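Iota-carrageenase (Alteromonas sp. ATCC 43554, PDB 1KTW) hydrolyses the beta-1,4 linkages inside iota-carrageenan, a sulfated galactan of red algal cell walls, with inversion of anomeric configuration. Local coordinates at residues N147-D152 with K183-L188. Numbering follows the deposited sequence.
Sequences NFTIDD and KQNNAL. With NA (sodium ion), chain K.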
loop_
_atom_site.group_PDB
_atom_site.type_symbol
_atom_site.label_atom_id
_atom_site.label_comp_id
_atom_site.label_asym_id
_atom_site.label_seq_id
_atom_site.Cartn_x
_atom_site.Cartn_y
_atom_site.Cartn_z
ATOM N N ASN A 147 13.429 -3.045 -9.783
ATOM C CA ASN A 147 13.596 -2.325 -11.062
ATOM C C ASN A 147 12.600 -2.374 -12.222
ATOM O O ASN A 147 12.856 -3.027 -13.246
ATOM C CB ASN A 147 15.004 -2.659 -11.601
ATOM C CG ASN A 147 15.579 -1.585 -12.551
ATOM O OD1 ASN A 147 15.168 -0.422 -12.538
ATOM N ND2 ASN A 147 16.566 -1.980 -13.350
ATOM N N PHE A 148 11.493 -1.645 -12.081
ATOM C CA PHE A 148 10.486 -1.542 -13.142
ATOM C C PHE A 148 9.495 -0.401 -12.902
ATOM O O PHE A 148 9.464 0.205 -11.820
ATOM C CB PHE A 148 9.736 -2.882 -13.370
ATOM C CG PHE A 148 9.131 -3.512 -12.112
ATOM C CD1 PHE A 148 7.791 -3.290 -11.765
ATOM C CD2 PHE A 148 9.903 -4.353 -11.298
ATOM C CE1 PHE A 148 7.225 -3.905 -10.626
ATOM C CE2 PHE A 148 9.347 -4.974 -10.160
ATOM C CZ PHE A 148 8.013 -4.751 -9.823
ATOM N N THR A 149 8.720 -0.092 -13.940
ATOM C CA THR A 149 7.692 0.945 -13.889
ATOM C C THR A 149 6.346 0.255 -14.090
ATOM O O THR A 149 6.249 -0.706 -14.846
ATOM C CB THR A 149 7.889 1.988 -15.023
ATOM O OG1 THR A 149 9.131 2.671 -14.830
ATOM C CG2 THR A 149 6.741 3.012 -15.031
ATOM N N ILE A 150 5.320 0.733 -13.397
ATOM C CA ILE A 150 3.968 0.185 -13.515
ATOM C C ILE A 150 3.045 1.297 -14.045
ATOM O O ILE A 150 2.862 2.308 -13.374
ATOM C CB ILE A 150 3.406 -0.276 -12.133
ATOM C CG1 ILE A 150 4.265 -1.410 -11.539
ATOM C CG2 ILE A 150 1.979 -0.796 -12.295
ATOM C CD1 ILE A 150 3.916 -1.731 -10.067
ATOM N N ASP A 151 2.494 1.129 -15.251
ATOM C CA ASP A 151 1.559 2.122 -15.823
ATOM C C ASP A 151 0.171 1.610 -15.414
ATOM O O ASP A 151 -0.408 0.772 -16.101
ATOM C CB ASP A 151 1.663 2.157 -17.363
ATOM C CG ASP A 151 2.622 3.235 -17.888
ATOM O OD1 ASP A 151 3.422 3.800 -17.115
ATOM O OD2 ASP A 151 2.577 3.514 -19.107
ATOM N N ASP A 152 -0.347 2.106 -14.285
ATOM C CA ASP A 152 -1.642 1.685 -13.741
ATOM C C ASP A 152 -2.796 2.364 -14.506
ATOM O O ASP A 152 -2.564 3.226 -15.360
ATOM C CB ASP A 152 -1.709 2.066 -12.240
ATOM C CG ASP A 152 -2.678 1.194 -11.429
ATOM O OD1 ASP A 152 -3.514 0.480 -12.016
ATOM O OD2 ASP A 152 -2.606 1.234 -10.178
ATOM N N LYS A 183 8.528 2.545 -9.910
ATOM C CA LYS A 183 7.740 3.766 -10.136
ATOM C C LYS A 183 6.331 3.347 -10.590
ATOM O O LYS A 183 6.197 2.455 -11.428
ATOM C CB LYS A 183 8.387 4.634 -11.234
ATOM C CG LYS A 183 7.487 5.786 -11.774
ATOM C CD LYS A 183 7.169 6.808 -10.695
ATOM C CE LYS A 183 6.042 7.764 -11.102
ATOM N NZ LYS A 183 6.413 8.666 -12.233
ATOM N N GLN A 184 5.290 3.962 -10.028
ATOM C CA GLN A 184 3.909 3.650 -10.423
ATOM C C GLN A 184 3.210 4.935 -10.899
ATOM O O GLN A 184 3.260 5.978 -10.222
ATOM C CB GLN A 184 3.125 3.024 -9.252
ATOM C CG GLN A 184 1.705 2.543 -9.614
ATOM C CD GLN A 184 1.119 1.564 -8.590
ATOM O OE1 GLN A 184 1.842 0.755 -8.001
ATOM N NE2 GLN A 184 -0.197 1.613 -8.402
ATOM N N ASN A 185 2.572 4.850 -12.068
ATOM C CA ASN A 185 1.839 5.980 -12.648
ATOM C C ASN A 185 0.333 5.737 -12.585
ATOM O O ASN A 185 -0.129 4.602 -12.743
ATOM C CB ASN A 185 2.233 6.185 -14.121
ATOM C CG ASN A 185 3.689 6.607 -14.291
ATOM O OD1 ASN A 185 4.128 7.595 -13.710
ATOM N ND2 ASN A 185 4.437 5.858 -15.098
ATOM N N ASN A 186 -0.424 6.807 -12.343
ATOM C CA ASN A 186 -1.894 6.762 -12.290
ATOM C C ASN A 186 -2.545 5.753 -11.329
ATOM O O ASN A 186 -3.365 4.926 -11.741
ATOM C CB ASN A 186 -2.445 6.556 -13.721
ATOM C CG ASN A 186 -3.904 7.015 -13.874
ATOM O OD1 ASN A 186 -4.373 7.897 -13.152
ATOM N ND2 ASN A 186 -4.613 6.425 -14.832
ATOM N N ALA A 187 -2.199 5.832 -10.045
ATOM C CA ALA A 187 -2.783 4.935 -9.043
ATOM C C ALA A 187 -4.100 5.508 -8.531
ATOM O O ALA A 187 -4.283 6.725 -8.522
ATOM C CB ALA A 187 -1.831 4.768 -7.851
ATOM N N LEU A 188 -5.001 4.630 -8.094
ATOM C CA LEU A 188 -6.277 5.046 -7.521
ATOM C C LEU A 188 -5.982 5.522 -6.077
ATOM O O LEU A 188 -5.110 4.959 -5.395
ATOM C CB LEU A 188 -7.248 3.867 -7.524
ATOM C CG LEU A 188 -8.647 4.043 -6.911
ATOM C CD1 LEU A 188 -9.412 5.188 -7.617
ATOM C CD2 LEU A 188 -9.397 2.703 -7.020
HETATM NA NA NA K . 3.737 5.080 -19.685
HETATM O O HOH W 1 -4.644 1.771 -8.508
HETATM O O HOH W 2 -3.495 5.372 -17.140
HETATM O O HOH W 3 6.084 4.930 -18.581
#
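Thr149, Ile150 and Asp151 pair in parallel with Lys183, Gln184 and Asn185, joining the ends of strands 143-151 and 177-185. Ile150 N donates to Lys183 O at 2.8 Å. Asn185 N returns a bond to Ile150 O, and Asp152 N carries the pairing past the strand end by donating to Asn185 O. Strand 120-123 flanks Thr149 and Asp151, and strand 202-210 lies beyond Lys183 and Asn185. This succession of parallel strands is consistent with a right-handed beta-helix, the fold of the pectate lyase-like clan.

One face carries Thr149, Lys183, Asp151 and Asn185. The last two lie side by side, their carboxylate and amide planes 64° apart. Asn185 ND2 donates a hydrogen bond to Asp151 OD1 (3.1 Å), reaching it nearly along the carboxylate C-O bond and close to the amide plane of Asn185. Asn185 CG sits beside its own backbone N (chi1 -66°), and the turn of the amide about chi2 aims ND2 at Asp151 OD1, with Thr149 CG2 3.7 Å from ND2. Asn185 OD1 accepts a bond from Lys183 NZ, brought there by turns at chi2 and chi4. With an alanine at Asn185, Asp151 OD1 would probably lose its amide donor and Lys183 NZ its acceptor. Both carboxylate oxygens of Asp151 bind the modelled sodium ion, OD1 at 2.9 Å; the 2.0 Å to OD2 is short for sodium, so the site's detailed geometry is doubtful. Lys125 NZ is hydrogen-bonded to Asp151 OD2.

Ile150 and Gln184 occupy the other face. Ile150 CD1 lies 3.8 Å from Gln184 OE1, which is hydrogen-bonded to Ser159 OG. Past the strands, one water links Asp152 O to Asn186 ND2. A second water accepts from Leu188 N and lies 2.7 Å from Asp152 OD2; Thr155 OG1 is hydrogen-bonded to Asp152 OD1.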